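Local coordinates for cytosolic IMP-GMP specific 5'-nucleotidase (Legionella pneumophila subsp. pneumophila, PDB 4OHF), which probably hydrolyses the 5'-phosphate of purine nucleoside monophosphates such as IMP and GMP, with the help of a bound magnesium ion, at residues D42-R47 with Q158-C163; N80-S85 with R91-G96; D141-N146 with P151-I156; K174-I177 with K183-I186. All coordinates share one frame; numbering follows the deposited sequence.

Interaction 1. Residues D42-R47 with Q158-C163; sequences DLVKER and QDVQYC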
# COMPACT_ATOMS: atom_id res chain seq x y z
N ASP B 42 -32.50 17.20 -0.78
CA ASP B 42 -32.70 18.61 -0.46
C ASP B 42 -31.67 19.14 0.54
O ASP B 42 -30.91 20.05 0.24
CB ASP B 42 -34.10 18.86 0.11
CG ASP B 42 -35.20 18.56 -0.89
OD1 ASP B 42 -34.94 18.62 -2.11
OD2 ASP B 42 -36.34 18.28 -0.46
N LEU B 43 -31.63 18.57 1.74
CA LEU B 43 -30.68 19.02 2.74
C LEU B 43 -29.25 19.15 2.19
O LEU B 43 -28.57 20.13 2.46
CB LEU B 43 -30.67 18.08 3.95
CG LEU B 43 -31.98 17.92 4.71
CD1 LEU B 43 -31.83 16.88 5.80
CD2 LEU B 43 -32.40 19.26 5.29
N VAL B 44 -28.81 18.16 1.41
CA VAL B 44 -27.46 18.16 0.84
C VAL B 44 -27.28 19.20 -0.24
O VAL B 44 -26.24 19.85 -0.32
CB VAL B 44 -27.10 16.78 0.23
CG1 VAL B 44 -25.78 16.86 -0.52
CG2 VAL B 44 -26.99 15.74 1.32
N LYS B 45 -28.30 19.36 -1.08
CA LYS B 45 -28.24 20.35 -2.15
C LYS B 45 -28.21 21.74 -1.54
O LYS B 45 -27.54 22.65 -2.04
CB LYS B 45 -29.45 20.19 -3.07
CG LYS B 45 -29.38 21.03 -4.34
CD LYS B 45 -30.57 20.76 -5.23
CE LYS B 45 -31.87 21.02 -4.49
NZ LYS B 45 -33.06 20.83 -5.37
N GLU B 46 -28.94 21.90 -0.45
CA GLU B 46 -29.02 23.17 0.26
C GLU B 46 -27.66 23.52 0.85
O GLU B 46 -27.12 24.59 0.59
CB GLU B 46 -30.06 23.06 1.37
CG GLU B 46 -30.12 24.24 2.31
CD GLU B 46 -30.84 23.88 3.59
OE1 GLU B 46 -32.01 23.46 3.52
OE2 GLU B 46 -30.22 24.01 4.67
N ARG B 47 -27.12 22.60 1.65
CA ARG B 47 -25.82 22.81 2.30
C ARG B 47 -24.71 23.17 1.32
O ARG B 47 -23.69 23.75 1.71
CB ARG B 47 -25.43 21.55 3.10
CG ARG B 47 -24.10 21.67 3.83
CD ARG B 47 -24.12 22.83 4.79
NE ARG B 47 -25.15 22.67 5.81
CZ ARG B 47 -24.97 22.01 6.95
NH1 ARG B 47 -23.79 21.45 7.22
NH2 ARG B 47 -25.98 21.89 7.81
N GLN B 158 -16.21 15.35 -3.76
CA GLN B 158 -15.76 15.45 -2.37
C GLN B 158 -16.59 16.45 -1.57
O GLN B 158 -16.89 16.23 -0.38
CB GLN B 158 -14.28 15.80 -2.31
CG GLN B 158 -13.40 14.72 -2.94
CD GLN B 158 -11.92 15.03 -2.84
OE1 GLN B 158 -11.48 16.11 -3.25
NE2 GLN B 158 -11.14 14.09 -2.31
N ASP B 159 -16.97 17.55 -2.20
CA ASP B 159 -17.78 18.55 -1.52
C ASP B 159 -19.10 17.90 -1.13
O ASP B 159 -19.53 17.97 0.03
CB ASP B 159 -18.06 19.76 -2.41
CG ASP B 159 -16.85 20.66 -2.59
OD1 ASP B 159 -15.91 20.60 -1.75
OD2 ASP B 159 -16.85 21.45 -3.56
N VAL B 160 -19.75 17.28 -2.12
CA VAL B 160 -21.01 16.61 -1.90
C VAL B 160 -20.90 15.60 -0.77
O VAL B 160 -21.78 15.55 0.10
CB VAL B 160 -21.49 15.89 -3.18
CG1 VAL B 160 -22.72 15.07 -2.89
CG2 VAL B 160 -21.80 16.90 -4.26
N GLN B 161 -19.83 14.80 -0.75
CA GLN B 161 -19.65 13.81 0.31
C GLN B 161 -19.55 14.50 1.66
O GLN B 161 -20.06 14.01 2.66
CB GLN B 161 -18.40 12.96 0.08
CG GLN B 161 -18.15 11.90 1.16
CD GLN B 161 -19.28 10.88 1.27
OE1 GLN B 161 -19.67 10.26 0.28
NE2 GLN B 161 -19.80 10.71 2.48
N TYR B 162 -18.90 15.66 1.66
CA TYR B 162 -18.74 16.43 2.88
C TYR B 162 -20.10 16.85 3.41
O TYR B 162 -20.38 16.72 4.60
CB TYR B 162 -17.87 17.67 2.60
CG TYR B 162 -17.71 18.60 3.79
CD1 TYR B 162 -18.60 19.65 4.02
CD2 TYR B 162 -16.67 18.42 4.70
CE1 TYR B 162 -18.46 20.50 5.12
CE2 TYR B 162 -16.52 19.26 5.80
CZ TYR B 162 -17.41 20.30 6.00
OH TYR B 162 -17.27 21.13 7.10
N CYS B 163 -20.96 17.35 2.53
CA CYS B 163 -22.29 17.77 2.94
C CYS B 163 -23.10 16.62 3.50
O CYS B 163 -23.78 16.78 4.52
CB CYS B 163 -23.04 18.37 1.76
SG CYS B 163 -22.35 19.90 1.18

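Interaction 2. Residues N80-S85 with R91-G96; sequences NILKLS and RLSYHG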
# COMPACT_ATOMS: atom_id res chain seq x y z
N ASN B 80 -18.18 10.84 -13.95
CA ASN B 80 -19.03 9.81 -14.56
C ASN B 80 -19.65 8.86 -13.53
O ASN B 80 -19.17 8.75 -12.40
CB ASN B 80 -18.22 8.98 -15.57
CG ASN B 80 -17.67 9.82 -16.71
OD1 ASN B 80 -18.36 10.68 -17.26
ND2 ASN B 80 -16.42 9.56 -17.07
N ILE B 81 -20.71 8.18 -13.93
CA ILE B 81 -21.39 7.24 -13.06
C ILE B 81 -21.43 5.91 -13.80
O ILE B 81 -21.87 5.85 -14.94
CB ILE B 81 -22.81 7.71 -12.73
CG1 ILE B 81 -22.75 9.07 -12.03
CG2 ILE B 81 -23.50 6.67 -11.83
CD1 ILE B 81 -24.12 9.63 -11.64
N LEU B 82 -20.99 4.85 -13.13
CA LEU B 82 -20.91 3.53 -13.75
C LEU B 82 -21.73 2.38 -13.16
O LEU B 82 -21.97 2.32 -11.95
CB LEU B 82 -19.45 3.09 -13.77
CG LEU B 82 -18.41 4.19 -14.08
CD1 LEU B 82 -17.03 3.60 -13.98
CD2 LEU B 82 -18.64 4.77 -15.48
N LYS B 83 -22.14 1.48 -14.04
CA LYS B 83 -22.89 0.26 -13.70
C LYS B 83 -21.84 -0.84 -13.96
O LYS B 83 -21.50 -1.13 -15.11
CB LYS B 83 -24.06 0.07 -14.68
CG LYS B 83 -25.36 -0.52 -14.11
CD LYS B 83 -25.23 -1.89 -13.49
CE LYS B 83 -26.57 -2.43 -13.03
NZ LYS B 83 -27.51 -2.66 -14.16
N LEU B 84 -21.33 -1.46 -12.90
CA LEU B 84 -20.31 -2.49 -13.05
C LEU B 84 -20.79 -3.92 -12.87
O LEU B 84 -21.81 -4.17 -12.23
CB LEU B 84 -19.17 -2.22 -12.07
CG LEU B 84 -18.05 -1.25 -12.43
CD1 LEU B 84 -18.54 -0.12 -13.32
CD2 LEU B 84 -17.47 -0.72 -11.15
N SER B 85 -20.04 -4.86 -13.43
CA SER B 85 -20.35 -6.28 -13.31
C SER B 85 -19.62 -6.70 -12.07
O SER B 85 -18.83 -5.92 -11.53
CB SER B 85 -19.79 -7.05 -14.49
OG SER B 85 -18.37 -7.12 -14.39
N ARG B 91 -20.69 -2.18 -17.66
CA ARG B 91 -21.89 -2.59 -18.38
C ARG B 91 -22.42 -1.34 -19.09
O ARG B 91 -22.78 -1.38 -20.27
CB ARG B 91 -22.92 -3.14 -17.40
CG ARG B 91 -24.34 -3.19 -17.93
CD ARG B 91 -24.46 -4.06 -19.16
NE ARG B 91 -25.81 -4.04 -19.70
CZ ARG B 91 -26.20 -4.72 -20.77
NH1 ARG B 91 -25.33 -5.48 -21.43
NH2 ARG B 91 -27.45 -4.64 -21.18
N LEU B 92 -22.48 -0.24 -18.36
CA LEU B 92 -22.93 1.02 -18.95
C LEU B 92 -22.49 2.22 -18.12
O LEU B 92 -22.25 2.11 -16.92
CB LEU B 92 -24.44 1.00 -19.19
CG LEU B 92 -25.44 0.69 -18.09
CD1 LEU B 92 -25.52 1.87 -17.16
CD2 LEU B 92 -26.81 0.42 -18.71
N SER B 93 -22.35 3.36 -18.78
CA SER B 93 -21.90 4.56 -18.11
C SER B 93 -22.54 5.86 -18.59
O SER B 93 -23.04 5.95 -19.71
CB SER B 93 -20.38 4.68 -18.23
OG SER B 93 -19.98 4.70 -19.60
N TYR B 94 -22.51 6.86 -17.72
CA TYR B 94 -23.06 8.17 -18.01
C TYR B 94 -22.11 9.26 -17.51
O TYR B 94 -21.41 9.08 -16.51
CB TYR B 94 -24.42 8.36 -17.32
CG TYR B 94 -25.60 7.60 -17.91
CD1 TYR B 94 -25.67 6.21 -17.84
CD2 TYR B 94 -26.65 8.28 -18.53
CE1 TYR B 94 -26.76 5.52 -18.37
CE2 TYR B 94 -27.75 7.60 -19.06
CZ TYR B 94 -27.80 6.22 -18.98
OH TYR B 94 -28.86 5.53 -19.53
N HIS B 95 -22.06 10.37 -18.24
CA HIS B 95 -21.27 11.52 -17.81
C HIS B 95 -22.38 12.49 -17.43
O HIS B 95 -23.01 13.09 -18.29
CB HIS B 95 -20.44 12.10 -18.96
CG HIS B 95 -19.62 13.29 -18.57
ND1 HIS B 95 -18.47 13.20 -17.83
CD2 HIS B 95 -19.82 14.61 -18.79
CE1 HIS B 95 -17.99 14.41 -17.60
NE2 HIS B 95 -18.80 15.29 -18.17
N GLY B 96 -22.64 12.60 -16.13
CA GLY B 96 -23.72 13.46 -15.69
C GLY B 96 -25.01 12.75 -16.04
O GLY B 96 -25.23 11.61 -15.65

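Interaction 3. Residues D141-N146 with P151-I156; sequences DLKDTN and PSYQAI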
# COMPACT_ATOMS: atom_id res chain seq x y z
N ASP B 141 -23.41 18.19 -14.90
CA ASP B 141 -24.13 18.71 -16.06
C ASP B 141 -24.03 20.23 -16.11
O ASP B 141 -23.95 20.83 -17.19
CB ASP B 141 -25.60 18.34 -15.99
CG ASP B 141 -25.88 16.98 -16.57
OD1 ASP B 141 -27.08 16.63 -16.71
OD2 ASP B 141 -24.90 16.27 -16.89
N LEU B 142 -24.04 20.84 -14.92
CA LEU B 142 -23.97 22.29 -14.75
C LEU B 142 -22.52 22.75 -14.87
O LEU B 142 -22.24 23.81 -15.43
CB LEU B 142 -24.54 22.66 -13.37
CG LEU B 142 -25.12 24.05 -13.10
CD1 LEU B 142 -24.00 25.04 -12.95
CD2 LEU B 142 -26.08 24.44 -14.22
N LYS B 143 -21.60 21.94 -14.34
CA LYS B 143 -20.17 22.24 -14.40
C LYS B 143 -19.70 22.30 -15.85
O LYS B 143 -18.75 23.01 -16.17
CB LYS B 143 -19.39 21.17 -13.64
CG LYS B 143 -17.92 21.02 -14.03
CD LYS B 143 -17.06 22.19 -13.59
CE LYS B 143 -15.62 21.97 -14.01
NZ LYS B 143 -14.70 23.01 -13.50
N ASP B 144 -20.37 21.56 -16.73
CA ASP B 144 -20.01 21.54 -18.14
C ASP B 144 -20.51 22.78 -18.88
O ASP B 144 -19.98 23.13 -19.93
CB ASP B 144 -20.58 20.29 -18.83
CG ASP B 144 -19.78 19.03 -18.53
OD1 ASP B 144 -18.74 19.11 -17.84
OD2 ASP B 144 -20.19 17.95 -19.01
N THR B 145 -21.53 23.44 -18.34
CA THR B 145 -22.07 24.64 -18.97
C THR B 145 -21.06 25.78 -18.89
O THR B 145 -20.73 26.40 -19.91
CB THR B 145 -23.38 25.07 -18.30
OG1 THR B 145 -24.39 24.09 -18.57
CG2 THR B 145 -23.83 26.43 -18.84
N ASN B 146 -20.58 26.07 -17.69
CA ASN B 146 -19.60 27.13 -17.47
C ASN B 146 -18.52 26.56 -16.56
O ASN B 146 -18.46 26.87 -15.37
CB ASN B 146 -20.28 28.34 -16.82
CG ASN B 146 -19.33 29.51 -16.63
OD1 ASN B 146 -19.75 30.62 -16.29
ND2 ASN B 146 -18.04 29.27 -16.85
N PRO B 151 -16.15 23.93 -9.22
CA PRO B 151 -14.90 23.18 -9.01
C PRO B 151 -14.69 22.07 -10.05
O PRO B 151 -15.41 22.00 -11.06
CB PRO B 151 -15.08 22.61 -7.60
CG PRO B 151 -15.91 23.65 -6.92
CD PRO B 151 -16.94 23.98 -7.97
N SER B 152 -13.71 21.21 -9.81
CA SER B 152 -13.44 20.10 -10.72
C SER B 152 -14.33 18.92 -10.34
O SER B 152 -14.82 18.84 -9.20
CB SER B 152 -11.97 19.67 -10.64
OG SER B 152 -11.68 19.13 -9.36
N TYR B 153 -14.54 18.02 -11.29
CA TYR B 153 -15.36 16.84 -11.06
C TYR B 153 -14.99 16.21 -9.71
O TYR B 153 -15.86 15.92 -8.89
CB TYR B 153 -15.15 15.83 -12.18
CG TYR B 153 -15.57 16.31 -13.55
CD1 TYR B 153 -16.78 16.98 -13.72
CD2 TYR B 153 -14.81 16.03 -14.67
CE1 TYR B 153 -17.22 17.36 -14.99
CE2 TYR B 153 -15.24 16.40 -15.94
CZ TYR B 153 -16.44 17.06 -16.09
OH TYR B 153 -16.89 17.43 -17.34
N GLN B 154 -13.70 16.01 -9.52
CA GLN B 154 -13.16 15.43 -8.29
C GLN B 154 -13.57 16.24 -7.06
O GLN B 154 -14.00 15.69 -6.05
CB GLN B 154 -11.64 15.39 -8.39
CG GLN B 154 -10.94 15.08 -7.07
CD GLN B 154 -10.83 13.60 -6.79
OE1 GLN B 154 -10.49 13.20 -5.67
NE2 GLN B 154 -11.11 12.78 -7.80
N ALA B 155 -13.41 17.56 -7.17
CA ALA B 155 -13.74 18.48 -6.08
C ALA B 155 -15.23 18.44 -5.73
O ALA B 155 -15.60 18.44 -4.55
CB ALA B 155 -13.32 19.89 -6.47
N ILE B 156 -16.08 18.44 -6.75
CA ILE B 156 -17.52 18.39 -6.55
C ILE B 156 -17.90 17.14 -5.76
O ILE B 156 -18.59 17.22 -4.75
CB ILE B 156 -18.25 18.41 -7.90
CG1 ILE B 156 -17.79 19.63 -8.70
CG2 ILE B 156 -19.76 18.43 -7.69
CD1 ILE B 156 -18.45 19.79 -10.06

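Interaction 4. Residues K174-I177 with K183-I186; sequences KNII and KYVI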
# COMPACT_ATOMS: atom_id res chain seq x y z
N LYS B 174 -32.14 14.55 11.38
CA LYS B 174 -32.84 13.94 12.51
C LYS B 174 -34.04 14.76 12.96
O LYS B 174 -35.15 14.23 13.10
CB LYS B 174 -31.90 13.76 13.70
CG LYS B 174 -30.62 12.98 13.43
CD LYS B 174 -30.86 11.48 13.35
CE LYS B 174 -29.52 10.75 13.30
NZ LYS B 174 -29.68 9.28 13.09
N ASN B 175 -33.83 16.05 13.18
CA ASN B 175 -34.91 16.92 13.64
C ASN B 175 -36.08 16.96 12.67
O ASN B 175 -37.24 16.94 13.09
CB ASN B 175 -34.39 18.34 13.90
CG ASN B 175 -33.49 18.42 15.14
OD1 ASN B 175 -33.46 17.51 15.97
ND2 ASN B 175 -32.77 19.53 15.26
N ILE B 176 -35.78 17.02 11.38
CA ILE B 176 -36.83 17.05 10.38
C ILE B 176 -37.66 15.77 10.37
O ILE B 176 -38.88 15.83 10.26
CB ILE B 176 -36.27 17.29 8.97
CG1 ILE B 176 -35.70 18.70 8.87
CG2 ILE B 176 -37.37 17.12 7.94
CD1 ILE B 176 -35.13 19.03 7.51
N ILE B 177 -37.02 14.60 10.47
CA ILE B 177 -37.82 13.38 10.46
C ILE B 177 -38.56 13.22 11.79
O ILE B 177 -39.64 12.64 11.83
CB ILE B 177 -36.99 12.08 10.13
CG1 ILE B 177 -36.36 11.51 11.38
CG2 ILE B 177 -35.95 12.36 9.07
CD1 ILE B 177 -37.22 10.47 12.02
N LYS B 183 -44.55 10.72 8.11
CA LYS B 183 -44.26 10.89 6.70
C LYS B 183 -42.98 10.13 6.35
O LYS B 183 -42.74 9.80 5.19
CB LYS B 183 -44.08 12.37 6.37
CG LYS B 183 -43.60 12.62 4.94
CD LYS B 183 -43.09 14.04 4.76
CE LYS B 183 -42.62 14.24 3.32
NZ LYS B 183 -42.08 15.62 3.13
N TYR B 184 -42.15 9.85 7.35
CA TYR B 184 -40.88 9.17 7.10
C TYR B 184 -40.75 7.72 7.54
O TYR B 184 -40.22 6.91 6.79
CB TYR B 184 -39.74 10.00 7.69
CG TYR B 184 -39.51 11.27 6.91
CD1 TYR B 184 -38.97 11.23 5.61
CD2 TYR B 184 -39.87 12.50 7.43
CE1 TYR B 184 -38.81 12.38 4.86
CE2 TYR B 184 -39.71 13.67 6.69
CZ TYR B 184 -39.18 13.61 5.41
OH TYR B 184 -39.01 14.76 4.67
N VAL B 185 -41.25 7.37 8.72
CA VAL B 185 -41.13 5.99 9.17
C VAL B 185 -42.39 5.14 9.01
O VAL B 185 -43.49 5.56 9.36
CB VAL B 185 -40.59 5.90 10.64
CG1 VAL B 185 -40.51 7.26 11.25
CG2 VAL B 185 -41.45 4.96 11.48
N ILE B 186 -42.20 3.95 8.47
CA ILE B 186 -43.29 3.01 8.24
C ILE B 186 -43.40 2.07 9.43
O ILE B 186 -42.41 1.52 9.89
CB ILE B 186 -43.03 2.16 6.97
CG1 ILE B 186 -42.97 3.05 5.74
CG2 ILE B 186 -44.12 1.15 6.78
CD1 ILE B 186 -42.58 2.32 4.49

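Interaction 1. Residues D42-R47 with Q158-C163
Helix-on-helix packing brings V44 and R47 of helix 33-51 against V160 and C163 of helix 153-170. On each helix the two residues are three apart, so they lie along one face. The local axes come within 9.2 Å and run at 121° to each other, nearer to perpendicular than to antiparallel. V44 touches with a single branch. Its CG1 stands anti to the backbone N (chi1 172°) and reaches across to C163 CB at 3.9 Å, while V160 CG1 is more loosely placed, 4.3 Å from the same V44 CG1. The helices belong to the largely helical part of the chain between the first and second central strands, 19-22 and 204-208, consistent with a cap of the C1 type in the HAD superfamily. On the R47 side the thiol makes the touch: C163 SG lies alongside the start of the arginine chain, 3.6 Å from R47 CG and 4.0 Å from R47 CB. R47 therefore contributes its methylenes here. Beyond them the chain bends at chi2 and chi3, and the guanidinium passes on to D170, about two turns further along helix 153-170, where NH2 forms a salt bridge with the carboxylate. The apolar patch continues in the same core, with V44 also packing on V164 and V167, and V160 on F132 and L139 of helix 129-143.

Interaction 2. Residues N80-S85 with R91-G96
K83 NZ is gripped by three backbone carbonyls, those of W406, R408 and R411, which satisfy a buried ammonium at the end of a chain whose base lies against L92. K83 and L92 form a pair in the antiparallel hairpin of strands 80-84 and 90-95, whose connecting turn carries R86 and Y87 of the GMP pocket. The strands are joined by I81 N to Y94 O at 2.8 Å, Y94 N to I81 O at 3.0 Å and K83 N to L92 O at 3.0 Å. Next to the turn R91 N donates to K83 O at 2.9 Å, so R91 and L92 both stand opposite K83, which is a classic beta bulge. The R91 side chain leads away from the hairpin to a salt bridge with E407. I81, K83, L92 and Y94 share one face of the sheet, and W406 packs over I81, L92 and Y94 there, linking the hairpin to the segment around 406-411 whose carbonyls hold the K83 ammonium. L82 and S93 share the other face, in a non-hydrogen-bonded pair where L82 CD2 meets S93 CB. Back on the first face, L92 CG sits between its backbone N and carbonyl carbon (chi1 54°), a rotation that lays the isobutyl group across the base of the lysine chain, with L92 CD1 3.4 Å from K83 CB and 3.9 Å from K83 CG.

Interaction 3. Residues D141-N146 with P151-I156
Two side-chain hydrogen bonds, one from K143 and one from Y153, tie the end of helix 129-143 to the start of helix 153-170 across the loop that joins these two consecutive helices. Y153 OH donates to D144 OD1 at 2.5 Å. The aspartate oxygen receives it on its syn lone pair and lies in the plane of the phenol ring at its edge, while the carboxylate itself is turned 72° from the ring. The lysine bond has another geometry: K143 NZ reaches P151 O at 2.7 Å from above the carbonyl plane, 56° out of it. This ammonium also bonds M150 O, so the loop between the helices wraps its carbonyls round the lysine end. Within 151-156 a third polar bond starts the second helix, as S152 is its N-cap and accepts from A155 N through OG at 3.2 Å.

The apolar contacts come from the methylenes of the same lysine. With chi1 at 158° the K143 chain swings clear of its backbone N and heads for the other helix before it bends at chi2. On the way K143 CG passes Y153 CE1 at 3.8 Å, the two side chains crossing at about a right angle, and K143 CB rests 4.0 Å from I156 CD1.

On the side of helix 129-143, Y153 packs on V140 and I156 on L139. Toward the hairpin, H95 of strand 90-95 meets the Y153 ring with its own ring nearly perpendicular and makes a weak hydrogen bond to D144 OD2.

Interaction 4. Residues K174-I177 with K183-I186
I177, near the end of helix 172-178, and Y184, which closes the short helix 181-184, bring their CA atoms to 6.2 Å, and at V185 the chain leaves helical geometry for strand 185-186. The meeting is made mainly by the tyrosine ring against the isoleucine stem. Y184 CD2 lies 3.8 Å from I177 CA and 4.0 Å from I177 CB, and the I177 CG2 methyl stands 4.2 Å above one face of the ring, offset toward its rim. The first torsion of I177 (chi1 86°) leaves CG1 between the backbone N and the carbonyl carbon and turns CG2 to the ring. One residue earlier, I176 offers its own methyl more loosely, with CG2 4.4 Å from Y184 CE2. Further round, I176 and Y184 both pack on L39 of helix 33-51, whereas I177 leans on Y215 and L219 of helix 213-224. The following strand 185-186 pairs antiparallel with strand 30-31, an arrangement consistent with the flap of HAD enzymes, on which a C1 cap is carried. The I177 side chain is about 6 Å from that of the magnesium ligand D25, though about 13 Å from the metal itself. Between the two segments the chemistry is that of methyl, methine and aromatic carbon, so the contact probably rests on dispersion and the exclusion of water rather than on any directional bond.

In the fold
Interactions 1, 2 and 3 lie in the insert between the first two HAD-type core strands: the loop closed by interaction 1 encloses interaction 2 and then interaction 3, and interaction 4 follows on the way back to the core. Helix 153-170 is shared by interactions 1 and 3, whose centres are 14 Å apart. Interactions 2 and 3, with centres 17 Å apart, meet where H95 at the end of the hairpin faces D144 and Y153. L43 of helix 33-51 packs on I176 of helix 172-178, which joins interactions 1 and 4. Interactions 2 and 4, 32 Å between centres, do not touch: one neighbours the GMP pocket, the other the metal-bearing core.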